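Local coordinates for tRNA threonylcarbamoyladenosine biosynthesis protein TsaE (Haemophilus influenzae, PDB 1HTW) that is required for forming the threonylcarbamoyl group on adenosine 37 of tRNAs that read codons beginning with adenine, and binds ATP and magnesium, at residues L15-K20 / I140-Q145; K19-I24 / I127-D132; E23-L28 / I34-N39; G52-I57 / G61-P66; C110-S115 / G120-A125. One frame throughout, in Å; residues are numbered along the deposited sequence.

Contact 1 of 5, residues L15-K20 / I140-Q145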
# COMPACT_ATOMS: atom_id res chain seq x y z
N LEU A 15 10.27 4.79 -7.14
CA LEU A 15 10.01 5.86 -6.12
C LEU A 15 9.15 6.97 -6.69
O LEU A 15 8.17 7.35 -5.95
CB LEU A 15 11.37 6.36 -5.66
CG LEU A 15 12.28 5.36 -4.96
CD1 LEU A 15 13.66 5.99 -4.74
CD2 LEU A 15 11.69 4.77 -3.71
N ARG A 16 9.31 7.41 -7.89
CA ARG A 16 8.49 8.41 -8.56
C ARG A 16 7.07 7.89 -8.71
O ARG A 16 6.10 8.66 -8.51
CB ARG A 16 9.08 8.74 -9.93
CG ARG A 16 8.24 9.75 -10.73
CD ARG A 16 8.95 10.06 -12.06
NE ARG A 16 8.09 10.77 -12.99
CZ ARG A 16 7.80 10.41 -14.24
NH1 ARG A 16 8.27 9.29 -14.76
NH2 ARG A 16 7.03 11.20 -14.98
N PHE A 17 6.91 6.61 -9.05
CA PHE A 17 5.56 6.07 -9.16
C PHE A 17 4.88 5.99 -7.81
O PHE A 17 3.73 6.40 -7.67
CB PHE A 17 5.60 4.62 -9.77
CG PHE A 17 4.19 4.08 -9.92
CD1 PHE A 17 3.49 4.37 -11.10
CD2 PHE A 17 3.62 3.33 -8.94
CE1 PHE A 17 2.18 3.87 -11.22
CE2 PHE A 17 2.32 2.88 -9.04
CZ PHE A 17 1.61 3.15 -10.22
N GLY A 18 5.64 5.65 -6.74
CA GLY A 18 5.02 5.66 -5.41
C GLY A 18 4.56 7.09 -5.04
O GLY A 18 3.47 7.24 -4.48
N LYS A 19 5.37 8.07 -5.36
CA LYS A 19 5.01 9.47 -4.95
C LYS A 19 3.71 9.85 -5.70
O LYS A 19 2.75 10.33 -5.08
CB LYS A 19 6.09 10.45 -5.32
CG LYS A 19 5.69 11.92 -4.98
CD LYS A 19 6.77 12.90 -5.36
CE LYS A 19 6.29 14.35 -5.30
NZ LYS A 19 5.70 14.71 -3.97
N LYS A 20 3.68 9.54 -7.00
CA LYS A 20 2.44 9.88 -7.78
C LYS A 20 1.24 9.12 -7.25
O LYS A 20 0.18 9.77 -7.07
CB LYS A 20 2.67 9.58 -9.26
CG LYS A 20 1.44 9.82 -10.14
CD LYS A 20 1.68 9.48 -11.60
CE LYS A 20 0.70 10.26 -12.50
NZ LYS A 20 -0.33 9.33 -13.06
N ILE A 140 4.27 -3.11 -12.88
CA ILE A 140 3.21 -3.19 -11.86
C ILE A 140 1.84 -3.16 -12.54
O ILE A 140 1.70 -2.47 -13.53
CB ILE A 140 3.30 -1.86 -11.03
CG1 ILE A 140 4.64 -1.88 -10.27
CG2 ILE A 140 2.09 -1.77 -10.13
CD1 ILE A 140 4.97 -0.52 -9.66
N GLU A 141 0.97 -4.01 -12.04
CA GLU A 141 -0.43 -3.99 -12.51
C GLU A 141 -1.22 -3.47 -11.29
O GLU A 141 -1.13 -4.09 -10.21
CB GLU A 141 -0.88 -5.34 -12.96
CG GLU A 141 -1.30 -6.39 -11.97
CD GLU A 141 -1.08 -7.82 -12.43
OE1 GLU A 141 -0.04 -8.08 -13.08
OE2 GLU A 141 -1.90 -8.72 -12.14
N LEU A 142 -1.97 -2.41 -11.51
CA LEU A 142 -2.91 -1.98 -10.44
C LEU A 142 -4.30 -2.47 -10.89
O LEU A 142 -4.73 -2.24 -12.05
CB LEU A 142 -2.94 -0.45 -10.36
CG LEU A 142 -1.74 0.31 -9.85
CD1 LEU A 142 -2.13 1.78 -9.56
CD2 LEU A 142 -1.21 -0.30 -8.57
N ILE A 143 -5.00 -3.09 -9.99
CA ILE A 143 -6.30 -3.67 -10.22
C ILE A 143 -7.29 -3.08 -9.18
O ILE A 143 -7.15 -3.30 -8.00
CB ILE A 143 -6.26 -5.19 -10.15
CG1 ILE A 143 -5.24 -5.76 -11.18
CG2 ILE A 143 -7.64 -5.76 -10.52
CD1 ILE A 143 -5.12 -7.27 -11.04
N ALA A 144 -8.35 -2.49 -9.75
CA ALA A 144 -9.36 -1.90 -8.84
C ALA A 144 -10.27 -3.01 -8.34
O ALA A 144 -10.61 -3.91 -9.15
CB ALA A 144 -10.20 -0.89 -9.63
N GLN A 145 -10.63 -2.96 -7.06
CA GLN A 145 -11.53 -3.95 -6.51
C GLN A 145 -12.88 -3.31 -6.09
O GLN A 145 -13.86 -4.03 -5.97
CB GLN A 145 -10.95 -4.60 -5.25
CG GLN A 145 -11.12 -6.10 -5.19
CD GLN A 145 -10.03 -6.83 -5.96
OE1 GLN A 145 -9.59 -7.89 -5.52
NE2 GLN A 145 -9.59 -6.23 -7.05
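Phe17 carries its ring anti to the backbone N (chi1 -178°), and this swings the phenyl off helix 11-28 onto the strand residues Ile140 and Leu142. On the strand, Ile140 keeps CG1 beside its own backbone N, and an extended chi2 of 168° carries CD1 out to the ring, where it approaches CD2 of Phe17 obliquely at 4.1 Å. Leu142, two residues on and on the same side of the strand, comes from the direction opposite to the phenyl: its CD1 lies at the ring edge, near the ring plane, 4.0 Å from CZ of Phe17. No hydrogen bond crosses this buried, apolar contact. A long flat phenyl suits the place, because it and the isoleucine together bridge the 9.9 Å between CA of Phe17 and CA of Ile140, while the branched aliphatic residues give the strand methyl groups to meet it. Around this trio, Phe156 sets its ring almost parallel to that of Phe17 and also touches Leu142. Strand 137-144 runs between strands 3-8 and 127-134: Ile8 of the former touches Phe17 and Ile140, and Val129 of the latter packs against Ile140 and Leu142.

Contact 2 of 5, residues K19-I24 / I127-D132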
# COMPACT_ATOMS: atom_id res chain seq x y z
N LYS A 19 5.37 8.07 -5.36
CA LYS A 19 5.01 9.47 -4.95
C LYS A 19 3.71 9.85 -5.70
O LYS A 19 2.75 10.33 -5.08
CB LYS A 19 6.09 10.45 -5.32
CG LYS A 19 5.69 11.92 -4.98
CD LYS A 19 6.77 12.90 -5.36
CE LYS A 19 6.29 14.35 -5.30
NZ LYS A 19 5.70 14.71 -3.97
N LYS A 20 3.68 9.54 -7.00
CA LYS A 20 2.44 9.88 -7.78
C LYS A 20 1.24 9.12 -7.25
O LYS A 20 0.18 9.77 -7.07
CB LYS A 20 2.67 9.58 -9.26
CG LYS A 20 1.44 9.82 -10.14
CD LYS A 20 1.68 9.48 -11.60
CE LYS A 20 0.70 10.26 -12.50
NZ LYS A 20 -0.33 9.33 -13.06
N PHE A 21 1.34 7.84 -6.94
CA PHE A 21 0.24 7.05 -6.44
C PHE A 21 -0.23 7.57 -5.07
O PHE A 21 -1.41 7.74 -4.76
CB PHE A 21 0.71 5.59 -6.32
CG PHE A 21 -0.23 4.54 -5.88
CD1 PHE A 21 -1.57 4.56 -6.21
CD2 PHE A 21 0.21 3.41 -5.18
CE1 PHE A 21 -2.43 3.55 -5.77
CE2 PHE A 21 -0.60 2.39 -4.78
CZ PHE A 21 -1.99 2.48 -5.05
N ALA A 22 0.72 7.88 -4.17
CA ALA A 22 0.34 8.35 -2.83
C ALA A 22 -0.31 9.75 -2.93
O ALA A 22 -1.32 9.95 -2.22
CB ALA A 22 1.59 8.47 -1.95
N GLU A 23 0.15 10.59 -3.83
CA GLU A 23 -0.43 11.91 -4.04
C GLU A 23 -1.88 11.76 -4.50
O GLU A 23 -2.76 12.48 -3.97
CB GLU A 23 0.38 12.78 -4.93
CG GLU A 23 1.73 13.25 -4.37
CD GLU A 23 1.57 14.37 -3.35
OE1 GLU A 23 0.44 14.59 -2.88
OE2 GLU A 23 2.58 15.04 -3.03
N ILE A 24 -2.14 10.78 -5.38
CA ILE A 24 -3.52 10.55 -5.80
C ILE A 24 -4.36 10.13 -4.63
O ILE A 24 -5.47 10.67 -4.41
CB ILE A 24 -3.59 9.50 -6.94
CG1 ILE A 24 -3.09 10.11 -8.23
CG2 ILE A 24 -4.95 8.86 -7.03
CD1 ILE A 24 -2.94 9.05 -9.32
N ILE A 127 -7.61 -1.54 -3.91
CA ILE A 127 -6.75 -1.69 -5.12
C ILE A 127 -5.66 -2.73 -4.78
O ILE A 127 -5.23 -2.80 -3.64
CB ILE A 127 -6.15 -0.35 -5.49
CG1 ILE A 127 -5.37 -0.36 -6.82
CG2 ILE A 127 -5.25 0.18 -4.38
CD1 ILE A 127 -5.50 0.99 -7.54
N LEU A 128 -5.42 -3.59 -5.75
CA LEU A 128 -4.30 -4.55 -5.64
C LEU A 128 -3.15 -3.97 -6.44
O LEU A 128 -3.35 -3.51 -7.56
CB LEU A 128 -4.64 -5.91 -6.27
CG LEU A 128 -5.92 -6.56 -5.87
CD1 LEU A 128 -6.07 -7.94 -6.56
CD2 LEU A 128 -5.98 -6.75 -4.36
N VAL A 129 -1.92 -4.07 -5.90
CA VAL A 129 -0.77 -3.63 -6.70
C VAL A 129 0.09 -4.88 -6.91
O VAL A 129 0.68 -5.36 -5.94
CB VAL A 129 0.07 -2.62 -5.88
CG1 VAL A 129 1.28 -2.18 -6.68
CG2 VAL A 129 -0.77 -1.38 -5.56
N ASN A 130 0.11 -5.42 -8.14
CA ASN A 130 0.84 -6.71 -8.33
C ASN A 130 2.14 -6.38 -9.01
O ASN A 130 2.15 -5.82 -10.12
CB ASN A 130 -0.02 -7.59 -9.26
CG ASN A 130 -1.30 -8.08 -8.61
OD1 ASN A 130 -1.42 -8.07 -7.39
ND2 ASN A 130 -2.31 -8.45 -9.40
N ILE A 131 3.28 -6.62 -8.36
CA ILE A 131 4.56 -6.23 -8.88
C ILE A 131 5.28 -7.47 -9.48
O ILE A 131 5.51 -8.39 -8.73
CB ILE A 131 5.48 -5.71 -7.71
CG1 ILE A 131 4.72 -4.56 -6.98
CG2 ILE A 131 6.76 -5.14 -8.33
CD1 ILE A 131 5.65 -3.91 -5.90
N ASP A 132 5.70 -7.37 -10.71
CA ASP A 132 6.56 -8.41 -11.34
C ASP A 132 7.93 -7.80 -11.56
O ASP A 132 8.23 -6.60 -11.55
CB ASP A 132 6.01 -8.88 -12.67
CG ASP A 132 6.51 -10.22 -13.17
OD1 ASP A 132 7.23 -10.96 -12.46
OD2 ASP A 132 6.06 -10.59 -14.29
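Phe21 dominates this contact, burying about 59 Å² against Ile127 and Val129, which contribute about 26 and 24 Å² in turn. Its phenyl leaves helix 11-28 with CG trans to the main-chain nitrogen (chi1 -177°), pointing the far end of the ring at the strand 127-134, so CE2 and CZ do all the touching. Val129 offers CG2, the branch beside its backbone N. This methyl lies obliquely to the ring, 3.9 Å from CE2 of Phe21 and 4.1 Å from CZ of the same ring. Ile127 has CG1 anti to the backbone N, which puts CG2 between the backbone N and the carbonyl carbon; this CG2 meets CZ of Phe21 at 4.0 Å, at the ring edge near its plane. The two strand residues, two apart and facing the helix, thus hold the end of the ring through one methyl each. Beta-branched residues are well suited here, since they favour extended backbone and bring a methyl close to the sheet surface. All three are buried, and no hydrogen bond links the segments. Further cover comes from Ile152 of helix 147-155, which touches Phe21 and Ile127, and from Val36 of strand 34-39, which touches all three. A helix laid on a central sheet through large apolar residues is characteristic of the alpha/beta fold of P-loop NTPases, the clan to which the TsaE family belongs.

Contact 3 of 5, residues E23-L28 / I34-N39. With NA (sodium ion), chain F.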
# COMPACT_ATOMS: atom_id res chain seq x y z
N GLU A 23 0.15 10.59 -3.83
CA GLU A 23 -0.43 11.91 -4.04
C GLU A 23 -1.88 11.76 -4.50
O GLU A 23 -2.76 12.48 -3.97
CB GLU A 23 0.38 12.78 -4.93
CG GLU A 23 1.73 13.25 -4.37
CD GLU A 23 1.57 14.37 -3.35
OE1 GLU A 23 0.44 14.59 -2.88
OE2 GLU A 23 2.58 15.04 -3.03
N ILE A 24 -2.14 10.78 -5.38
CA ILE A 24 -3.52 10.55 -5.80
C ILE A 24 -4.36 10.13 -4.63
O ILE A 24 -5.47 10.67 -4.41
CB ILE A 24 -3.59 9.50 -6.94
CG1 ILE A 24 -3.09 10.11 -8.23
CG2 ILE A 24 -4.95 8.86 -7.03
CD1 ILE A 24 -2.94 9.05 -9.32
N LEU A 25 -3.90 9.21 -3.78
CA LEU A 25 -4.66 8.78 -2.61
C LEU A 25 -4.92 9.95 -1.65
O LEU A 25 -6.05 9.99 -1.10
CB LEU A 25 -3.94 7.66 -1.87
CG LEU A 25 -3.59 6.42 -2.66
CD1 LEU A 25 -3.07 5.34 -1.66
CD2 LEU A 25 -4.83 5.86 -3.35
N LEU A 26 -3.95 10.85 -1.47
CA LEU A 26 -4.23 11.96 -0.53
C LEU A 26 -5.28 12.91 -1.15
O LEU A 26 -6.10 13.36 -0.32
CB LEU A 26 -2.97 12.83 -0.36
CG LEU A 26 -1.85 12.17 0.46
CD1 LEU A 26 -0.67 13.16 0.53
CD2 LEU A 26 -2.35 11.83 1.85
N LYS A 27 -5.16 13.17 -2.42
CA LYS A 27 -6.03 14.20 -3.08
C LYS A 27 -7.48 13.71 -3.11
O LYS A 27 -8.41 14.54 -3.10
CB LYS A 27 -5.58 14.41 -4.51
CG LYS A 27 -4.35 15.30 -4.69
CD LYS A 27 -4.57 16.69 -4.11
CE LYS A 27 -3.36 17.58 -4.37
NZ LYS A 27 -3.43 18.85 -3.59
N LEU A 28 -7.67 12.39 -3.14
CA LEU A 28 -9.04 11.88 -3.13
C LEU A 28 -9.78 12.19 -1.86
O LEU A 28 -11.02 12.29 -1.86
CB LEU A 28 -9.09 10.37 -3.44
CG LEU A 28 -8.75 10.09 -4.91
CD1 LEU A 28 -8.38 8.61 -5.11
CD2 LEU A 28 -9.97 10.42 -5.78
N ILE A 34 -8.30 3.82 3.06
CA ILE A 34 -8.04 3.22 1.71
C ILE A 34 -7.19 1.96 1.91
O ILE A 34 -6.14 2.07 2.54
CB ILE A 34 -7.37 4.25 0.84
CG1 ILE A 34 -8.20 5.56 0.76
CG2 ILE A 34 -7.07 3.74 -0.56
CD1 ILE A 34 -7.64 6.57 -0.21
N MET A 35 -7.68 0.85 1.44
CA MET A 35 -6.95 -0.43 1.61
C MET A 35 -6.17 -0.72 0.32
O MET A 35 -6.73 -0.90 -0.75
CB MET A 35 -7.91 -1.55 1.95
CG MET A 35 -8.85 -1.14 3.14
SD MET A 35 -7.80 -1.15 4.79
CE MET A 35 -7.24 -2.90 4.82
N VAL A 36 -4.84 -0.82 0.49
CA VAL A 36 -3.98 -1.11 -0.68
C VAL A 36 -3.25 -2.43 -0.34
O VAL A 36 -2.43 -2.42 0.57
CB VAL A 36 -2.97 -0.01 -0.87
CG1 VAL A 36 -2.19 -0.24 -2.21
CG2 VAL A 36 -3.68 1.38 -1.10
N TYR A 37 -3.47 -3.45 -1.18
CA TYR A 37 -2.74 -4.71 -0.96
C TYR A 37 -1.56 -4.73 -1.93
O TYR A 37 -1.77 -4.59 -3.13
CB TYR A 37 -3.64 -5.88 -1.33
CG TYR A 37 -4.76 -6.21 -0.36
CD1 TYR A 37 -5.13 -5.37 0.69
CD2 TYR A 37 -5.46 -7.38 -0.56
CE1 TYR A 37 -6.20 -5.73 1.52
CE2 TYR A 37 -6.51 -7.75 0.26
CZ TYR A 37 -6.86 -6.91 1.29
OH TYR A 37 -7.92 -7.32 2.11
N LEU A 38 -0.33 -4.84 -1.38
CA LEU A 38 0.88 -4.85 -2.17
C LEU A 38 1.37 -6.31 -2.31
O LEU A 38 1.60 -6.99 -1.33
CB LEU A 38 2.01 -4.05 -1.47
CG LEU A 38 1.70 -2.58 -1.17
CD1 LEU A 38 2.81 -1.97 -0.33
CD2 LEU A 38 1.45 -1.84 -2.46
N ASN A 39 1.34 -6.77 -3.56
CA ASN A 39 1.60 -8.18 -3.87
C ASN A 39 2.83 -8.32 -4.78
O ASN A 39 3.25 -7.46 -5.51
CB ASN A 39 0.39 -8.73 -4.62
CG ASN A 39 -0.88 -8.76 -3.78
OD1 ASN A 39 -0.82 -9.01 -2.55
ND2 ASN A 39 -1.99 -8.47 -4.45
NA NA F . -0.60 -7.88 0.20
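Helix 11-28 and strand 34-39 follow each other in the chain and pack as neighbouring elements of the P-loop NTPase fold, the strand being the one that leads to the nucleotide-binding loop. The contact across the segments is apolar. Leu25, with CG beside its backbone N (chi1 -56°), divides its two methyls: CD1 meets CG2 of Val36 tip to tip at 4.0 Å, while CD2 lies 4.2 Å from CG2 of Ile34. The longer branch of Ile34 reaches back to the helix, its CD1 resting 3.9 Å from the carbonyl O of Leu25. A forked leucine suits a place facing two strand residues at once, and beta-branched Ile34 and Val36 suit an extended strand. Met53 of helix 46-56 and Ile152 of helix 147-155 also touch Leu25. The other interaction is metal coordination at the strand end, where a sodium ion is shared with Ile112 and Ser115. The carbonyl O of Leu38 binds this ion at 2.8 Å, and OD1 of Asn39 at 3.0 Å.

Contact 4 of 5, residues G52-I57 / G61-P66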
# COMPACT_ATOMS: atom_id res chain seq x y z
N GLY A 52 8.76 4.94 -1.43
CA GLY A 52 8.56 6.03 -2.38
C GLY A 52 7.16 6.74 -2.01
O GLY A 52 7.14 7.94 -2.22
N MET A 53 6.22 5.96 -1.66
CA MET A 53 4.86 6.58 -1.32
C MET A 53 5.04 7.46 -0.08
O MET A 53 4.71 8.66 -0.16
CB MET A 53 3.85 5.52 -1.09
CG MET A 53 3.44 4.60 -2.29
SD MET A 53 2.24 3.26 -1.97
CE MET A 53 0.59 4.32 -1.72
N LEU A 54 5.65 6.92 0.95
CA LEU A 54 5.68 7.73 2.24
C LEU A 54 6.65 8.85 2.17
O LEU A 54 6.40 10.01 2.61
CB LEU A 54 6.03 6.77 3.38
CG LEU A 54 5.09 5.63 3.70
CD1 LEU A 54 5.69 4.66 4.73
CD2 LEU A 54 3.79 6.19 4.33
N GLN A 55 7.91 8.64 1.70
CA GLN A 55 8.89 9.65 1.58
C GLN A 55 8.52 10.64 0.51
O GLN A 55 8.83 11.86 0.51
CB GLN A 55 10.35 9.06 1.34
CG GLN A 55 10.75 8.25 2.58
CD GLN A 55 12.15 7.59 2.34
OE1 GLN A 55 12.51 7.50 1.19
NE2 GLN A 55 12.86 7.29 3.42
N GLY A 56 7.78 10.09 -0.51
CA GLY A 56 7.33 10.95 -1.62
C GLY A 56 6.34 12.03 -1.15
O GLY A 56 6.43 13.13 -1.76
N ILE A 57 5.56 11.71 -0.16
CA ILE A 57 4.58 12.77 0.33
C ILE A 57 5.19 13.45 1.55
O ILE A 57 4.47 14.23 2.23
CB ILE A 57 3.24 12.15 0.64
CG1 ILE A 57 3.23 10.93 1.53
CG2 ILE A 57 2.53 11.79 -0.70
CD1 ILE A 57 1.86 10.47 2.02
N GLY A 61 13.06 10.19 7.16
CA GLY A 61 13.47 9.10 8.04
C GLY A 61 13.36 7.76 7.35
O GLY A 61 12.71 7.60 6.32
N ASN A 62 13.91 6.71 7.99
CA ASN A 62 13.89 5.40 7.40
C ASN A 62 12.47 4.82 7.38
O ASN A 62 11.65 5.11 8.23
CB ASN A 62 14.77 4.38 8.13
CG ASN A 62 16.10 4.81 8.66
OD1 ASN A 62 17.07 4.02 8.67
ND2 ASN A 62 16.20 6.03 9.16
N VAL A 63 12.23 4.02 6.32
CA VAL A 63 10.96 3.29 6.25
C VAL A 63 11.33 1.81 6.52
O VAL A 63 11.75 1.12 5.59
CB VAL A 63 10.27 3.44 4.90
CG1 VAL A 63 9.13 2.48 4.71
CG2 VAL A 63 9.81 4.90 4.74
N LYS A 64 11.16 1.41 7.76
CA LYS A 64 11.56 0.08 8.20
C LYS A 64 10.39 -0.87 8.16
O LYS A 64 9.35 -0.58 8.78
CB LYS A 64 12.11 0.17 9.65
CG LYS A 64 12.60 -1.18 10.19
CD LYS A 64 13.16 -1.06 11.59
CE LYS A 64 14.50 -0.35 11.63
NZ LYS A 64 15.24 -0.65 12.91
N SER A 65 10.51 -1.99 7.38
CA SER A 65 9.37 -2.91 7.40
C SER A 65 9.16 -3.48 8.80
O SER A 65 10.11 -3.92 9.46
CB SER A 65 9.75 -4.09 6.45
OG SER A 65 8.87 -5.17 6.60
N PRO A 66 7.92 -3.57 9.25
CA PRO A 66 7.59 -3.99 10.62
C PRO A 66 7.54 -5.50 10.73
O PRO A 66 6.52 -6.16 10.91
CB PRO A 66 6.19 -3.38 10.81
CG PRO A 66 5.58 -3.48 9.42
CD PRO A 66 6.73 -3.00 8.54
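A mixed contact, one hydrogen bond beside a small apolar patch, joins the last turns of helix 46-56 to the loop that follows it, before strand 71-76. Leu54 and Gln55 of the helix meet Gly61 and Val63. The amide of Gln55 is carried out on an extended chain, and its NE2 donates to the carbonyl O of Gly61 at 2.9 Å. The acceptor lies in the plane of the glutamine amide, but the N-H bends to 149° and the donor is tilted 34° from the carbonyl plane of Gly61. Beside the polar link, CD1 of Leu54 sits 4.1 Å from both CG1 and CG2 of Val63. That CG2 of Val63 also lies 4.1 Å from CG of Gln55, so the aliphatic stem of the glutamine is packed as well as its amide. Tyr74 of strand 71-76 touches both Leu54 and Val63, and Ile81 of strand 79-85 touches Leu54. Gly61 has backbone angles (phi 129°) that only glycine takes up readily. The other end of the Gln55 amide is taken too, OE1 accepting a bond from NH1 of Arg51. With OE1 and NE2 both engaged, the two bonds together favour this orientation of the amide, since a reversed one would face oxygen to the carbonyl of Gly61 and NH2 to the arginine.

Contact 5 of 5, residues C110-S115 / G120-A125. With NA (sodium ion), chain F; MG (magnesium ion), chain D.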
# COMPACT_ATOMS: atom_id res chain seq x y z
N CYS A 110 -3.95 2.44 4.26
CA CYS A 110 -3.28 1.26 4.83
C CYS A 110 -2.57 0.57 3.62
O CYS A 110 -3.24 0.29 2.63
CB CYS A 110 -4.25 0.29 5.44
SG CYS A 110 -5.05 0.95 6.99
N LEU A 111 -1.30 0.28 3.85
CA LEU A 111 -0.53 -0.37 2.72
C LEU A 111 -0.05 -1.71 3.28
O LEU A 111 0.63 -1.70 4.32
CB LEU A 111 0.67 0.54 2.45
CG LEU A 111 0.36 2.04 2.20
CD1 LEU A 111 1.66 2.86 2.10
CD2 LEU A 111 -0.40 2.20 0.85
N ILE A 112 -0.51 -2.78 2.67
CA ILE A 112 -0.43 -4.09 3.27
C ILE A 112 0.38 -5.08 2.44
O ILE A 112 -0.00 -5.38 1.32
CB ILE A 112 -1.84 -4.62 3.49
CG1 ILE A 112 -2.58 -3.59 4.43
CG2 ILE A 112 -1.87 -6.00 4.13
CD1 ILE A 112 -3.96 -4.05 4.80
N GLU A 113 1.43 -5.59 3.05
CA GLU A 113 2.22 -6.69 2.45
C GLU A 113 1.79 -7.98 3.08
O GLU A 113 1.36 -8.03 4.25
CB GLU A 113 3.73 -6.46 2.66
CG GLU A 113 4.26 -5.24 1.93
CD GLU A 113 5.72 -4.96 2.07
OE1 GLU A 113 6.54 -5.91 1.85
OE2 GLU A 113 6.10 -3.80 2.31
N TRP A 114 1.67 -9.06 2.28
CA TRP A 114 1.17 -10.33 2.76
C TRP A 114 -0.24 -10.28 3.28
O TRP A 114 -0.64 -10.88 4.29
CB TRP A 114 2.11 -10.87 3.87
CG TRP A 114 3.34 -11.49 3.30
CD1 TRP A 114 4.58 -10.92 3.16
CD2 TRP A 114 3.47 -12.83 2.80
NE1 TRP A 114 5.45 -11.82 2.59
CE2 TRP A 114 4.79 -13.00 2.37
CE3 TRP A 114 2.57 -13.90 2.67
CZ2 TRP A 114 5.26 -14.19 1.82
CZ3 TRP A 114 3.04 -15.09 2.12
CH2 TRP A 114 4.37 -15.22 1.70
N SER A 115 -1.14 -9.63 2.50
CA SER A 115 -2.53 -9.50 2.92
C SER A 115 -3.23 -10.84 3.02
O SER A 115 -4.25 -10.91 3.74
CB SER A 115 -3.25 -8.61 1.89
OG SER A 115 -3.00 -9.11 0.59
N GLY A 120 -10.14 -12.65 5.96
CA GLY A 120 -11.25 -12.69 6.90
C GLY A 120 -11.32 -11.47 7.79
O GLY A 120 -12.40 -10.87 7.95
N ILE A 121 -10.23 -11.10 8.45
CA ILE A 121 -10.21 -9.96 9.35
C ILE A 121 -9.96 -8.65 8.63
O ILE A 121 -10.61 -7.63 8.89
CB ILE A 121 -9.17 -10.14 10.47
CG1 ILE A 121 -9.28 -11.55 11.05
CG2 ILE A 121 -9.35 -9.10 11.56
CD1 ILE A 121 -10.25 -11.65 12.21
N LEU A 122 -8.99 -8.65 7.72
CA LEU A 122 -8.67 -7.41 6.99
C LEU A 122 -9.85 -6.98 6.12
O LEU A 122 -10.30 -7.78 5.29
CB LEU A 122 -7.54 -7.76 5.98
CG LEU A 122 -6.10 -7.46 6.30
CD1 LEU A 122 -5.24 -7.76 5.07
CD2 LEU A 122 -5.90 -6.02 6.74
N PRO A 123 -10.13 -5.68 6.08
CA PRO A 123 -11.11 -5.16 5.15
C PRO A 123 -10.63 -5.44 3.71
O PRO A 123 -9.42 -5.53 3.48
CB PRO A 123 -11.13 -3.66 5.41
CG PRO A 123 -10.49 -3.47 6.74
CD PRO A 123 -9.55 -4.65 6.94
N GLU A 124 -11.57 -5.61 2.80
CA GLU A 124 -11.28 -5.94 1.42
C GLU A 124 -10.46 -4.79 0.80
O GLU A 124 -10.58 -3.66 1.25
CB GLU A 124 -12.55 -6.14 0.61
CG GLU A 124 -12.30 -6.54 -0.84
CD GLU A 124 -13.35 -5.99 -1.79
OE1 GLU A 124 -14.50 -5.76 -1.35
OE2 GLU A 124 -13.00 -5.76 -2.97
N ALA A 125 -9.63 -5.14 -0.18
CA ALA A 125 -8.79 -4.13 -0.80
C ALA A 125 -9.59 -3.21 -1.73
O ALA A 125 -10.47 -3.68 -2.43
CB ALA A 125 -7.70 -4.77 -1.67
NA NA F . -0.60 -7.88 0.20
MG MG D . 8.70 -5.88 2.01
O HOH W 1 8.76 -8.00 1.79
O HOH W 2 10.84 -5.87 2.49
O HOH W 3 8.44 -6.19 4.25
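The end of strand 109-113 and the turn after it carry a ligand of the nucleotide-site magnesium and two of a separate sodium ion, and loop 120-125 packs beside them through Leu122. Ile112 and Leu122 reach toward each other tip to tip: CD1 of Ile112 is 3.4 Å from CD2 of Leu122, tighter than usual for two methyls. The other branch, CD1 of Leu122, lies 3.8 Å from CB of Ser115. Ser115 turns its hydroxyl between the backbone N and carbonyl carbon (chi1 51°), and OG binds sodium at 2.7 Å; the carbonyl O of Ile112 joins it at 2.8 Å. An apolar residue thus faces the loop while its backbone holds the ion. Glu113, which takes no part in this packing, binds magnesium through OE1 at 2.2 Å (three waters and OG1 of Thr47 are among the ion's other ligands); its OE2 is hydrogen-bonded to NE2 of His83. Strand 109-113 runs between strands 34-39 and 79-85: Met35 and Phe84 touch Ile112, and Lys46 and Thr50 of helix 46-56 touch Glu113.

How the contacts relate
Contacts 1, 2 and 3 descend along helix 11-28, each setting it on a different strand: 137-144, 127-134 and 34-39, which lie side by side in the sheet. Contacts 1 and 2 have centres only 2 Å apart, and the strands of 2 and 3 are bonded at Val129 N to Tyr37 O, 2.8 Å. Contact 5 lies on the next strand over, joined to contact 3 by Leu38 N to Ile112 O, 2.8 Å, and by the shared sodium ion. Contact 4 meets the helix where Lys19 NZ binds Gly56 O at 2.8 Å. Contact 5 comes closest to the nucleotide, Glu113 touching ADP; the side chains of Ile140 and Val63 are about 7 and 9 Å from it.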